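Local coordinates for protein putative glycosyl hydrolase (Bacteroides thetaiotaomicron VPI-5482, PDB 3K11) that probably acts as a glycoside hydrolase of family 88, at residues V150-I155 with L169-F174; Y88-I92 with Y106-F111; A212-R216 with L278-L282; L199-M204 with F236-M240; A265-W270 with S327-Y332. All coordinates share one frame; numbering follows the deposited sequence. Where two conformers were deposited one is given.

Interaction 1: residues V150-I155 with L169-F174; sequences VCTAMI and LIQNYF
L169 meets the far end of M154, a selenomethionine: L169 CD1 lies 3.7 Å from M154 CE, and the CB of the leucine rests against the selenium. M154 gets that far across because its chain runs straight beyond CG (chi2 -179°). At I170 the backbones come closest, its CA 5.6 Å from that of C151. The isoleucine spreads its branches over three residues: I170 CG1 is 3.8 Å from M154 CB, I170 CD1 is 3.8 Å from I155 CG1, and CG2 leans on the sulfur of C151. Y173 fills the next turn. Its CB sits 3.8 Å from C151 SG, while the ring reaches farther over, placing Y173 CE2 3.8 Å from V150 CG1. M154 SE approaches the same carbon, Y173 CE2, at 4.0 Å; lying 86° off the ring normal, it meets the edge of the ring in a Met-aromatic contact. F174 joins in more loosely, with its CB at the margin of the C151 thiol. No hydrogen bond crosses, so the buried interface is held by apolar packing with C151 at its middle. The two helices run roughly antiparallel, at 145°, as a hairpin of consecutive helices, consistent with the (alpha/alpha)6 barrel of the six-hairpin glycosidase clan. Helix 202-217 lies against one flank, touching T152, I155 and F174; helix 133-139 covers L169 and Y173 through I138, and helix 82-98 packs on A153.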
# COMPACT_ATOMS: atom_id res chain seq x y z
N VAL A 150 8.40 31.78 -15.58
CA VAL A 150 9.41 32.75 -16.06
C VAL A 150 9.10 34.16 -15.57
O VAL A 150 9.98 34.83 -15.05
CB VAL A 150 9.56 32.72 -17.59
CG1 VAL A 150 10.50 33.84 -18.07
CG2 VAL A 150 10.10 31.34 -18.04
N CYS A 151 7.86 34.58 -15.72
CA CYS A 151 7.40 35.87 -15.21
C CYS A 151 7.71 36.01 -13.72
O CYS A 151 8.22 37.04 -13.27
CB CYS A 151 5.89 36.01 -15.43
SG CYS A 151 5.34 37.73 -15.15
N THR A 152 7.43 34.95 -12.95
CA THR A 152 7.68 34.96 -11.51
C THR A 152 9.13 35.28 -11.21
O THR A 152 9.43 36.13 -10.37
CB THR A 152 7.27 33.62 -10.91
OG1 THR A 152 5.85 33.44 -11.11
CG2 THR A 152 7.58 33.51 -9.40
N ALA A 153 10.04 34.55 -11.85
CA ALA A 153 11.49 34.80 -11.65
C ALA A 153 11.94 36.20 -12.05
O ALA A 153 12.79 36.80 -11.38
CB ALA A 153 12.30 33.75 -12.39
N MSE A 154 11.37 36.73 -13.15
CA MSE A 154 11.72 38.07 -13.62
C MSE A 154 11.28 39.13 -12.62
O MSE A 154 12.00 40.06 -12.36
CB MSE A 154 11.09 38.36 -14.97
CG MSE A 154 11.78 37.61 -16.09
SE MSE A 154 10.92 38.03 -17.81
CE MSE A 154 12.15 37.07 -18.93
N ILE A 155 10.06 38.98 -12.06
CA ILE A 155 9.61 39.86 -10.98
C ILE A 155 10.56 39.80 -9.77
O ILE A 155 11.05 40.82 -9.29
CB ILE A 155 8.19 39.52 -10.55
CG1 ILE A 155 7.19 39.89 -11.67
CG2 ILE A 155 7.81 40.29 -9.28
CD1 ILE A 155 5.80 39.08 -11.52
N LEU A 169 8.60 42.52 -20.66
CA LEU A 169 8.31 41.08 -20.69
C LEU A 169 7.33 40.70 -19.59
O LEU A 169 6.42 39.91 -19.82
CB LEU A 169 9.59 40.25 -20.57
CG LEU A 169 10.56 40.36 -21.77
CD1 LEU A 169 11.94 39.89 -21.39
CD2 LEU A 169 9.99 39.51 -22.88
N ILE A 170 7.54 41.23 -18.39
CA ILE A 170 6.66 40.99 -17.25
C ILE A 170 5.25 41.45 -17.58
O ILE A 170 4.27 40.72 -17.37
CB ILE A 170 7.15 41.69 -15.95
CG1 ILE A 170 8.42 41.05 -15.41
CG2 ILE A 170 6.05 41.74 -14.88
CD1 ILE A 170 9.11 41.90 -14.33
N GLN A 171 5.11 42.66 -18.11
CA GLN A 171 3.74 43.14 -18.40
C GLN A 171 3.04 42.28 -19.44
O GLN A 171 1.84 41.99 -19.32
CB GLN A 171 3.74 44.61 -18.85
CG GLN A 171 4.29 45.61 -17.80
CD GLN A 171 3.51 45.67 -16.53
OE1 GLN A 171 2.32 45.36 -16.51
NE2 GLN A 171 4.18 46.03 -15.43
N ASN A 172 3.79 41.84 -20.45
CA ASN A 172 3.21 41.00 -21.50
C ASN A 172 2.77 39.65 -20.95
O ASN A 172 1.70 39.16 -21.23
CB ASN A 172 4.24 40.80 -22.61
CG ASN A 172 3.68 40.10 -23.83
OD1 ASN A 172 2.68 40.53 -24.37
ND2 ASN A 172 4.34 39.03 -24.27
N TYR A 173 3.65 39.02 -20.21
CA TYR A 173 3.34 37.74 -19.61
C TYR A 173 2.15 37.85 -18.68
O TYR A 173 1.20 37.05 -18.72
CB TYR A 173 4.54 37.27 -18.81
CG TYR A 173 5.66 36.56 -19.57
CD1 TYR A 173 5.40 35.65 -20.58
CD2 TYR A 173 6.98 36.73 -19.18
CE1 TYR A 173 6.44 34.96 -21.22
CE2 TYR A 173 8.01 36.08 -19.79
CZ TYR A 173 7.74 35.20 -20.81
OH TYR A 173 8.81 34.50 -21.38
N PHE A 174 2.18 38.86 -17.82
CA PHE A 174 1.12 38.97 -16.81
C PHE A 174 -0.21 39.39 -17.41
O PHE A 174 -1.26 38.95 -16.97
CB PHE A 174 1.48 39.93 -15.69
CG PHE A 174 0.67 39.69 -14.45
CD1 PHE A 174 0.92 38.58 -13.69
CD2 PHE A 174 -0.41 40.49 -14.14
CE1 PHE A 174 0.15 38.30 -12.59
CE2 PHE A 174 -1.17 40.24 -13.03
CZ PHE A 174 -0.89 39.14 -12.25

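Interaction 2: residues Y88-I92 with Y106-F111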
# COMPACT_ATOMS: atom_id res chain seq x y z
N TYR A 88 15.55 29.60 -13.06
CA TYR A 88 15.88 30.98 -12.72
C TYR A 88 15.56 31.31 -11.25
O TYR A 88 16.36 31.95 -10.56
CB TYR A 88 15.14 31.97 -13.62
CG TYR A 88 15.54 31.88 -15.08
CD1 TYR A 88 16.88 31.98 -15.47
CD2 TYR A 88 14.58 31.73 -16.07
CE1 TYR A 88 17.23 31.89 -16.81
CE2 TYR A 88 14.93 31.64 -17.41
CZ TYR A 88 16.25 31.73 -17.78
OH TYR A 88 16.61 31.64 -19.11
N SER A 89 14.38 30.90 -10.78
CA SER A 89 14.02 31.09 -9.36
C SER A 89 14.98 30.36 -8.43
O SER A 89 15.38 30.91 -7.39
CB SER A 89 12.55 30.66 -9.06
OG SER A 89 11.61 31.70 -9.38
N ALA A 90 15.35 29.14 -8.81
CA ALA A 90 16.33 28.36 -8.04
C ALA A 90 17.66 29.08 -7.85
O ALA A 90 18.24 29.12 -6.74
CB ALA A 90 16.56 27.02 -8.72
N LEU A 91 18.16 29.64 -8.95
CA LEU A 91 19.47 30.33 -8.93
C LEU A 91 19.44 31.65 -8.19
O LEU A 91 20.43 32.02 -7.53
CB LEU A 91 19.96 30.51 -10.37
CG LEU A 91 20.42 29.20 -11.04
CD1 LEU A 91 20.63 29.41 -12.56
CD2 LEU A 91 21.66 28.57 -10.33
N ILE A 92 18.31 32.36 -8.25
CA ILE A 92 18.13 33.55 -7.42
C ILE A 92 18.25 33.14 -5.95
O ILE A 92 18.93 33.76 -5.14
CB ILE A 92 16.78 34.23 -7.71
CG1 ILE A 92 16.76 34.85 -9.10
CG2 ILE A 92 16.44 35.33 -6.64
CD1 ILE A 92 15.34 35.15 -9.61
N TYR A 106 24.22 34.56 -13.91
CA TYR A 106 23.60 33.76 -14.95
C TYR A 106 22.20 34.24 -15.29
O TYR A 106 21.83 34.34 -16.45
CB TYR A 106 23.53 32.29 -14.47
CG TYR A 106 22.81 31.35 -15.40
CD1 TYR A 106 21.43 31.15 -15.28
CD2 TYR A 106 23.49 30.63 -16.37
CE1 TYR A 106 20.76 30.28 -16.11
CE2 TYR A 106 22.81 29.74 -17.22
CZ TYR A 106 21.44 29.59 -17.07
OH TYR A 106 20.73 28.75 -17.87
N VAL A 107 21.40 34.49 -14.26
CA VAL A 107 20.02 34.90 -14.46
C VAL A 107 20.00 36.29 -15.05
O VAL A 107 19.25 36.58 -15.98
CB VAL A 107 19.21 34.84 -13.14
CG1 VAL A 107 17.75 35.15 -13.43
CG2 VAL A 107 19.32 33.40 -12.48
N GLN A 108 20.81 37.18 -14.49
CA GLN A 108 20.96 38.52 -15.07
C GLN A 108 21.26 38.45 -16.57
O GLN A 108 20.61 39.11 -17.39
CB GLN A 108 22.09 39.27 -14.35
CG GLN A 108 21.77 39.75 -12.93
CD GLN A 108 20.99 41.04 -12.90
OE1 GLN A 108 20.78 41.66 -13.95
NE2 GLN A 108 20.57 41.47 -11.72
N ASN A 109 22.24 37.64 -16.92
CA ASN A 109 22.68 37.54 -18.29
C ASN A 109 21.58 37.05 -19.22
O ASN A 109 21.34 37.65 -20.26
CB ASN A 109 23.89 36.65 -18.37
CG ASN A 109 24.34 36.42 -19.78
OD1 ASN A 109 23.98 35.41 -20.39
ND2 ASN A 109 25.12 37.35 -20.32
N ARG A 110 20.91 35.97 -18.82
CA ARG A 110 19.83 35.42 -19.67
C ARG A 110 18.64 36.36 -19.79
O ARG A 110 18.09 36.53 -20.88
CB ARG A 110 19.39 34.04 -19.17
CG ARG A 110 20.50 32.97 -19.15
CD ARG A 110 21.30 32.95 -20.39
NE ARG A 110 22.19 31.77 -20.47
CZ ARG A 110 23.38 31.67 -19.89
NH1 ARG A 110 23.84 32.62 -19.07
NH2 ARG A 110 24.12 30.60 -20.10
N PHE A 111 18.23 36.96 -18.68
CA PHE A 111 17.12 37.91 -18.72
C PHE A 111 17.43 39.16 -19.51
O PHE A 111 16.59 39.65 -20.25
CB PHE A 111 16.67 38.31 -17.29
CG PHE A 111 15.92 37.24 -16.53
CD1 PHE A 111 15.46 36.09 -17.14
CD2 PHE A 111 15.60 37.47 -15.20
CE1 PHE A 111 14.74 35.18 -16.45
CE2 PHE A 111 14.85 36.52 -14.50
CZ PHE A 111 14.47 35.39 -15.11
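Y88 pushes its ring into the opposite helix as a knob among Y106, V107, R110 and F111. With CG anti to the carbonyl carbon (chi1 -64°), the ring lies across that surface, and F111 comes in over one face of it: F111 CE1 is 3.5 Å from Y88 CD2, offset toward the rim. The planes stand at 56° and the centroids 4.6 Å apart, an edge-to-face pair in which F111 presents the edge. Y88 CE1 meets Y106 CE1 at 3.9 Å, and its hydroxyl, which bonds to L79 O, passes 3.7 Å from R110 CB. Helices 82-98 and 101-128 form a roughly antiparallel hairpin of the kind repeated round an (alpha/alpha)6 barrel. V107 divides its branches: CG1 approaches Y88 CD1 obliquely, whereas V107 CG2 packs 3.6 Å from L91 CB. Y106 swings its CG opposite its own backbone nitrogen (chi1 175°), which brings the ring beside both Y88 and L91; L91 CD1 presses against Y106 CD1 at a close 3.3 Å. R110 bends at chi2 and carries its guanidinium away from Y88 to a salt bridge with D44 and a bond to T47 O; Y106 OH bonds to T47 and W84.

Interaction 3: residues A212-R216 with L278-L282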
# COMPACT_ATOMS: atom_id res chain seq x y z
N ALA A 212 1.00 36.12 -6.97
CA ALA A 212 1.59 36.49 -5.68
C ALA A 212 2.75 37.51 -5.83
O ALA A 212 2.81 38.52 -5.12
CB ALA A 212 2.03 35.22 -4.88
N GLN A 213 3.65 37.27 -6.78
CA GLN A 213 4.76 38.19 -6.99
C GLN A 213 4.31 39.52 -7.55
O GLN A 213 4.88 40.57 -7.19
CB GLN A 213 5.84 37.54 -7.87
CG GLN A 213 6.67 36.48 -7.10
CD GLN A 213 7.53 37.06 -6.03
OE1 GLN A 213 8.02 38.18 -6.15
NE2 GLN A 213 7.73 36.32 -4.95
N MSE A 214 3.32 39.51 -8.43
CA MSE A 214 2.81 40.78 -8.97
C MSE A 214 2.24 41.65 -7.87
O MSE A 214 2.25 42.88 -8.02
CB MSE A 214 1.71 40.62 -10.02
CG MSE A 214 2.09 40.52 -11.41
SE MSE A 214 3.33 41.75 -12.16
CE MSE A 214 2.31 43.04 -12.97
N SER A 215 1.75 41.05 -6.78
CA SER A 215 1.29 41.87 -5.65
C SER A 215 2.43 42.70 -5.07
O SER A 215 2.18 43.74 -4.49
CB SER A 215 0.64 41.03 -4.54
OG SER A 215 1.60 40.45 -3.68
N ARG A 216 3.67 42.24 -5.23
CA ARG A 216 4.86 42.94 -4.76
C ARG A 216 5.37 43.94 -5.79
O ARG A 216 6.03 44.94 -5.44
CB ARG A 216 6.00 41.94 -4.48
CG ARG A 216 5.70 40.85 -3.47
CD ARG A 216 6.86 39.89 -3.33
NE ARG A 216 8.03 40.60 -2.83
CZ ARG A 216 9.30 40.46 -3.25
NH1 ARG A 216 9.66 39.61 -4.24
NH2 ARG A 216 10.23 41.20 -2.68
N LEU A 278 3.57 31.10 -2.26
CA LEU A 278 2.49 31.94 -1.73
C LEU A 278 2.75 32.33 -0.29
O LEU A 278 2.63 33.50 0.07
CB LEU A 278 1.15 31.22 -1.88
CG LEU A 278 -0.11 31.94 -1.42
CD1 LEU A 278 -0.20 33.30 -2.07
CD2 LEU A 278 -1.38 31.09 -1.69
N LEU A 279 3.15 31.37 0.54
CA LEU A 279 3.47 31.67 1.92
C LEU A 279 4.73 32.57 2.10
O LEU A 279 4.87 33.28 3.12
CB LEU A 279 3.52 30.38 2.75
CG LEU A 279 2.20 29.69 2.99
CD1 LEU A 279 2.47 28.30 3.47
CD2 LEU A 279 1.27 30.47 3.96
N ASP A 280 5.62 32.58 1.10
CA ASP A 280 6.72 33.53 1.09
C ASP A 280 6.23 34.95 0.93
O ASP A 280 6.90 35.89 1.33
CB ASP A 280 7.67 33.23 -0.07
CG ASP A 280 8.60 32.04 0.19
OD1 ASP A 280 8.75 31.59 1.36
OD2 ASP A 280 9.23 31.58 -0.81
N VAL A 281 5.07 35.14 0.31
CA VAL A 281 4.58 36.51 -0.02
C VAL A 281 3.53 37.02 0.97
O VAL A 281 3.51 38.19 1.35
CB VAL A 281 4.01 36.52 -1.44
CG1 VAL A 281 3.38 37.84 -1.76
CG2 VAL A 281 5.10 36.19 -2.49
N LEU A 282 2.61 36.15 1.40
CA LEU A 282 1.52 36.59 2.26
C LEU A 282 2.03 37.20 3.55
O LEU A 282 2.85 36.59 4.22
CB LEU A 282 0.60 35.43 2.69
CG LEU A 282 -0.24 34.76 1.60
CD1 LEU A 282 -1.11 33.67 2.23
CD2 LEU A 282 -1.10 35.82 0.79
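The amide of Q213 offers its nitrogen to V281, NE2 lying 3.6 Å from V281 CG2, while its oxygen turns to R216. Amide and guanidinium meet edge on: R216 NH1 donates to Q213 OE1 at 2.9 Å, with an N-H...O angle of 158°, along a lone pair in the carbonyl plane and nearly within the guanidinium plane. This bond should limit rotation of both groups; it is the amide nitrogen and the R216 methylenes that border V281. The valine is a knob in the hole formed by A212, Q213, S215 and R216. Its two methyls share the work: V281 CG1 sits 3.5 Å from A212 O and 3.7 Å from S215 OG, whereas V281 CG2 faces A212 CB at 4.0 Å. S215 holds its hydroxyl between backbone N and carbonyl carbon (chi1 83°), from where OG donates to A212 O at 2.7 Å, in the carbonyl plane; the methyl thus packs on polar atoms already paired. L278 CD1 adds a looser touch, 4.1 Å from A212 CB. The contact joins helix 202-217 to the C-terminal part of helix 265-281, consistent with the family's (alpha/alpha)6 barrel. Helix 148-160 packs on Q213 and R216, helix 222-240 on S215, and helix 289-304 on L278.

Interaction 4: residues L199-M204 with F236-M240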
# COMPACT_ATOMS: atom_id res chain seq x y z
N LEU A 199 -9.22 21.22 -14.67
CA LEU A 199 -8.19 21.76 -13.84
C LEU A 199 -7.00 20.80 -13.85
O LEU A 199 -7.18 19.61 -13.67
CB LEU A 199 -8.66 21.98 -12.42
CG LEU A 199 -9.80 22.97 -12.15
CD1 LEU A 199 -10.09 23.07 -10.62
CD2 LEU A 199 -9.48 24.38 -12.80
N TRP A 200 -5.82 21.38 -14.02
CA TRP A 200 -4.53 20.69 -13.93
C TRP A 200 -3.85 21.12 -12.66
O TRP A 200 -3.67 22.32 -12.42
CB TRP A 200 -3.65 21.12 -15.09
CG TRP A 200 -4.02 20.53 -16.40
CD1 TRP A 200 -5.21 20.66 -17.07
CD2 TRP A 200 -3.16 19.79 -17.24
NE1 TRP A 200 -5.14 20.01 -18.27
CE2 TRP A 200 -3.89 19.48 -18.42
CE3 TRP A 200 -1.83 19.36 -17.11
CZ2 TRP A 200 -3.32 18.77 -19.48
CZ3 TRP A 200 -1.28 18.62 -18.15
CH2 TRP A 200 -2.01 18.35 -19.34
N LEU A 201 -3.43 20.16 -11.85
CA LEU A 201 -2.72 20.48 -10.61
C LEU A 201 -1.52 21.38 -10.92
O LEU A 201 -1.19 22.29 -10.15
CB LEU A 201 -2.28 19.18 -9.92
CG LEU A 201 -1.71 19.31 -8.54
CD1 LEU A 201 -2.70 20.03 -7.59
CD2 LEU A 201 -1.30 17.90 -8.01
N ASP A 202 -0.86 21.14 -12.07
CA ASP A 202 0.33 21.91 -12.46
C ASP A 202 0.04 23.39 -12.47
O ASP A 202 0.94 24.19 -12.16
CB ASP A 202 0.81 21.54 -13.87
CG ASP A 202 1.02 20.03 -14.08
OD1 ASP A 202 0.05 19.29 -13.91
OD2 ASP A 202 2.15 19.57 -14.35
N ASP A 203 -1.21 23.78 -12.74
CA ASP A 203 -1.51 25.21 -12.94
C ASP A 203 -1.56 25.97 -11.62
O ASP A 203 -1.53 27.17 -11.63
CB ASP A 203 -2.79 25.43 -13.71
CG ASP A 203 -2.63 25.17 -15.20
OD1 ASP A 203 -1.49 25.28 -15.72
OD2 ASP A 203 -3.67 24.94 -15.85
N MSE A 204 -1.64 25.28 -10.48
CA MSE A 204 -1.42 25.95 -9.21
C MSE A 204 -0.07 26.69 -9.28
O MSE A 204 0.05 27.85 -8.92
CB MSE A 204 -1.45 24.97 -8.04
CG MSE A 204 -2.85 24.45 -7.77
SE MSE A 204 -2.96 23.34 -6.20
CE MSE A 204 -2.96 24.75 -4.90
N PHE A 236 -8.65 25.82 -6.31
CA PHE A 236 -7.96 24.60 -6.74
C PHE A 236 -8.02 23.57 -5.61
O PHE A 236 -8.42 22.42 -5.80
CB PHE A 236 -6.47 24.83 -7.06
CG PHE A 236 -6.18 25.27 -8.48
CD1 PHE A 236 -6.07 24.36 -9.48
CD2 PHE A 236 -5.94 26.60 -8.78
CE1 PHE A 236 -5.77 24.74 -10.79
CE2 PHE A 236 -5.65 26.99 -10.11
CZ PHE A 236 -5.58 26.06 -11.10
N ALA A 237 -7.56 23.94 -4.43
CA ALA A 237 -7.42 22.92 -3.35
C ALA A 237 -8.74 22.29 -2.95
O ALA A 237 -8.76 21.11 -2.69
CB ALA A 237 -6.65 23.50 -2.12
N ASP A 238 -9.83 23.07 -2.95
CA ASP A 238 -11.18 22.55 -2.63
C ASP A 238 -11.47 21.31 -3.44
O ASP A 238 -11.89 20.26 -2.91
CB ASP A 238 -12.26 23.59 -2.97
CG ASP A 238 -13.67 23.11 -2.62
OD1 ASP A 238 -13.84 22.69 -1.45
OD2 ASP A 238 -14.56 23.14 -3.51
N ARG A 239 -11.20 21.41 -4.72
CA ARG A 239 -11.51 20.35 -5.67
C ARG A 239 -10.45 19.24 -5.79
O ARG A 239 -10.80 18.10 -5.99
CB ARG A 239 -11.68 20.95 -7.04
CG ARG A 239 -12.85 21.92 -7.08
CD ARG A 239 -12.84 22.60 -8.37
NE ARG A 239 -14.02 23.41 -8.69
CZ ARG A 239 -14.04 24.75 -8.75
NH1 ARG A 239 -13.01 25.50 -8.35
NH2 ARG A 239 -15.15 25.33 -9.18
N MSE A 240 -9.19 19.61 -5.67
CA MSE A 240 -8.09 18.72 -6.02
C MSE A 240 -7.42 18.04 -4.82
O MSE A 240 -6.83 16.94 -5.00
CB MSE A 240 -7.11 19.48 -6.96
CG MSE A 240 -7.80 20.00 -8.25
SE MSE A 240 -6.51 20.52 -9.49
CE MSE A 240 -6.34 18.70 -10.26
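M204, a selenomethionine, covers one face of the F236 ring where consecutive helices 202-217 and 222-240 pair as a hairpin consistent with the six-hairpin glycosidase fold, with strand 198-200 leading into the first. The dense part of the contact centres on this ring. M204 CG stands 3.5 Å from F236 CG, in a CH-pi contact 25° off the ring normal. The selenium lies obliquely, a slanted Met-aromatic approach with M204 SE 5.2 Å from the F236 centroid, and the bend at chi3 (78°) turns CE back toward F236 CB. The far rim of the ring is wedged against the turn: F236 CE1 is 3.6 Å from W200 O, and F236 CZ is 3.9 Å from D203 CB, whose carboxylate pairs with R191. L199 is largely covered as well, shared between F236, R239 and M240; its CD2 touches the ring at F236 CE1.
Toward the partly exposed side the contact thins to R239. Its extended chain crosses L199 at about a right angle, with R239 CD 3.6 Å from L199 CD1, before the guanidinium goes on to a salt bridge with D186. W200 points away from helix 222-240 and packs on D423 of a second subunit. M240, another selenomethionine, belongs to the buried, tight part: L199 CB touches its selenium, and a bend at chi3 brings M240 CE to 3.6 Å from both L199 O and L201 N.

Interaction 5: residues A265-W270 with S327-Y332; sequences ARANGW and SATAIY
Near the centre of the chain, A265 and A328 join the early turns of helices 265-281 and 326-342, which run nearly parallel (24°), consistent with neighbouring inner helices of an (alpha/alpha)6 barrel. Small residues bring them close: A265 CB and A328 CB are a tight 3.4 Å apart, and the CA atoms of R266 and A328 only 4.3 Å. G269 continues the close approach, its CA 3.5 Å from Y332 CE1 and its carbonyl oxygen 3.3 Å from I331 CG2. I331 then crosses W270 at about a right angle and sets its CD1 over the six-membered ring, 3.9 Å from the centroid, on the face that R266 CG also covers. Two polar links frame this packing. Y332 OH donates weakly to A265 O at 2.7 Å, an oxygen already taking G269 N. R266 NH1 gives S327 OG a 3.1 Å bond, nearly linear (160°) and within the guanidinium plane. R266 also binds C375 O and V376 O, and S327 OG bonds to E325. The serine hydroxyl thus links arginine to glutamate, which, with the two carbonyls, probably eases burial of the R266 charge.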
# COMPACT_ATOMS: atom_id res chain seq x y z
N ALA A 265 3.57 12.48 -8.73
CA ALA A 265 4.58 13.14 -7.85
C ALA A 265 5.03 14.50 -8.28
O ALA A 265 5.02 15.43 -7.45
CB ALA A 265 5.81 12.18 -7.61
N ARG A 266 5.36 14.70 -9.56
CA ARG A 266 5.84 16.04 -9.91
C ARG A 266 4.76 17.09 -9.69
O ARG A 266 5.05 18.11 -9.09
CB ARG A 266 6.39 16.12 -11.32
CG ARG A 266 6.81 17.56 -11.64
CD ARG A 266 7.84 17.71 -12.73
NE ARG A 266 7.35 17.29 -14.03
CZ ARG A 266 7.93 16.38 -14.80
NH1 ARG A 266 9.04 15.76 -14.45
NH2 ARG A 266 7.40 16.14 -16.00
N ALA A 267 3.53 16.85 -10.11
CA ALA A 267 2.47 17.85 -9.95
C ALA A 267 2.16 18.03 -8.47
O ALA A 267 1.83 19.12 -8.04
CB ALA A 267 1.21 17.47 -10.76
N ASN A 268 2.29 16.97 -7.66
CA ASN A 268 2.16 17.15 -6.22
C ASN A 268 3.28 18.02 -5.71
O ASN A 268 3.06 18.89 -4.86
CB ASN A 268 2.11 15.80 -5.49
CG ASN A 268 0.68 15.35 -5.28
OD1 ASN A 268 0.09 15.64 -4.21
ND2 ASN A 268 0.06 14.74 -6.32
N GLY A 269 4.47 17.90 -6.31
CA GLY A 269 5.55 18.84 -6.02
C GLY A 269 5.17 20.26 -6.39
O GLY A 269 5.37 21.19 -5.61
N TRP A 270 4.61 20.47 -7.56
CA TRP A 270 4.19 21.80 -7.95
C TRP A 270 3.20 22.42 -6.95
O TRP A 270 3.28 23.59 -6.67
CB TRP A 270 3.57 21.78 -9.34
CG TRP A 270 4.50 21.49 -10.48
CD1 TRP A 270 4.18 20.81 -11.65
CD2 TRP A 270 5.88 21.84 -10.60
NE1 TRP A 270 5.27 20.73 -12.44
CE2 TRP A 270 6.33 21.35 -11.83
CE3 TRP A 270 6.79 22.53 -9.80
CZ2 TRP A 270 7.62 21.50 -12.27
CZ3 TRP A 270 8.09 22.68 -10.24
CH2 TRP A 270 8.49 22.15 -11.46
N SER A 327 12.76 14.41 -10.19
CA SER A 327 12.38 15.83 -10.13
C SER A 327 11.41 16.11 -8.96
O SER A 327 11.59 17.06 -8.22
CB SER A 327 11.81 16.35 -11.44
OG SER A 327 10.61 15.71 -11.83
N ALA A 328 10.42 15.26 -8.77
CA ALA A 328 9.51 15.43 -7.66
C ALA A 328 10.23 15.35 -6.34
O ALA A 328 9.98 16.13 -5.43
CB ALA A 328 8.42 14.35 -7.69
N THR A 329 11.15 14.40 -6.24
CA THR A 329 11.94 14.22 -5.04
C THR A 329 12.69 15.49 -4.70
O THR A 329 12.66 15.95 -3.54
CB THR A 329 12.91 13.03 -5.18
OG1 THR A 329 12.15 11.82 -5.38
CG2 THR A 329 13.79 12.88 -3.93
N ALA A 330 13.30 16.10 -5.71
CA ALA A 330 14.03 17.35 -5.50
C ALA A 330 13.10 18.49 -5.03
O ALA A 330 13.46 19.28 -4.14
CB ALA A 330 14.78 17.79 -6.80
N ILE A 331 11.97 18.63 -5.69
CA ILE A 331 10.97 19.61 -5.29
C ILE A 331 10.58 19.42 -3.80
O ILE A 331 10.58 20.41 -3.04
CB ILE A 331 9.69 19.58 -6.14
CG1 ILE A 331 9.96 19.95 -7.62
CG2 ILE A 331 8.63 20.55 -5.54
CD1 ILE A 331 8.81 19.48 -8.61
N TYR A 332 10.29 18.20 -3.38
CA TYR A 332 9.94 17.96 -1.99
C TYR A 332 11.05 18.34 -1.05
O TYR A 332 10.81 18.91 0.03
CB TYR A 332 9.54 16.53 -1.72
CG TYR A 332 8.36 16.06 -2.57
CD1 TYR A 332 7.27 16.89 -2.82
CD2 TYR A 332 8.32 14.78 -3.06
CE1 TYR A 332 6.20 16.44 -3.59
CE2 TYR A 332 7.24 14.32 -3.83
CZ TYR A 332 6.20 15.16 -4.10
OH TYR A 332 5.13 14.74 -4.89

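In the fold
From the N terminus, interaction 2 closes first, pairing helices 82-98 and 101-128 across a short connection; interaction 1 does the same for helices 148-160 and 167-180. The two follow in series and touch where A153 and M154 meet Y88 and F111. Interaction 4 opens at strand 198-200 and closes at the end of helix 222-240, but interaction 3 has already opened at 212-216 and closes only at 278-282, so they cross. Interaction 5, opening at 265-270, crosses interaction 3 in turn and closes at 327-332. None nests. M214 of interaction 3 packs on I155, I170 and F174 of interaction 1, and L201 and D202 join interaction 4 to interaction 5, linking neighbouring helices round the barrel.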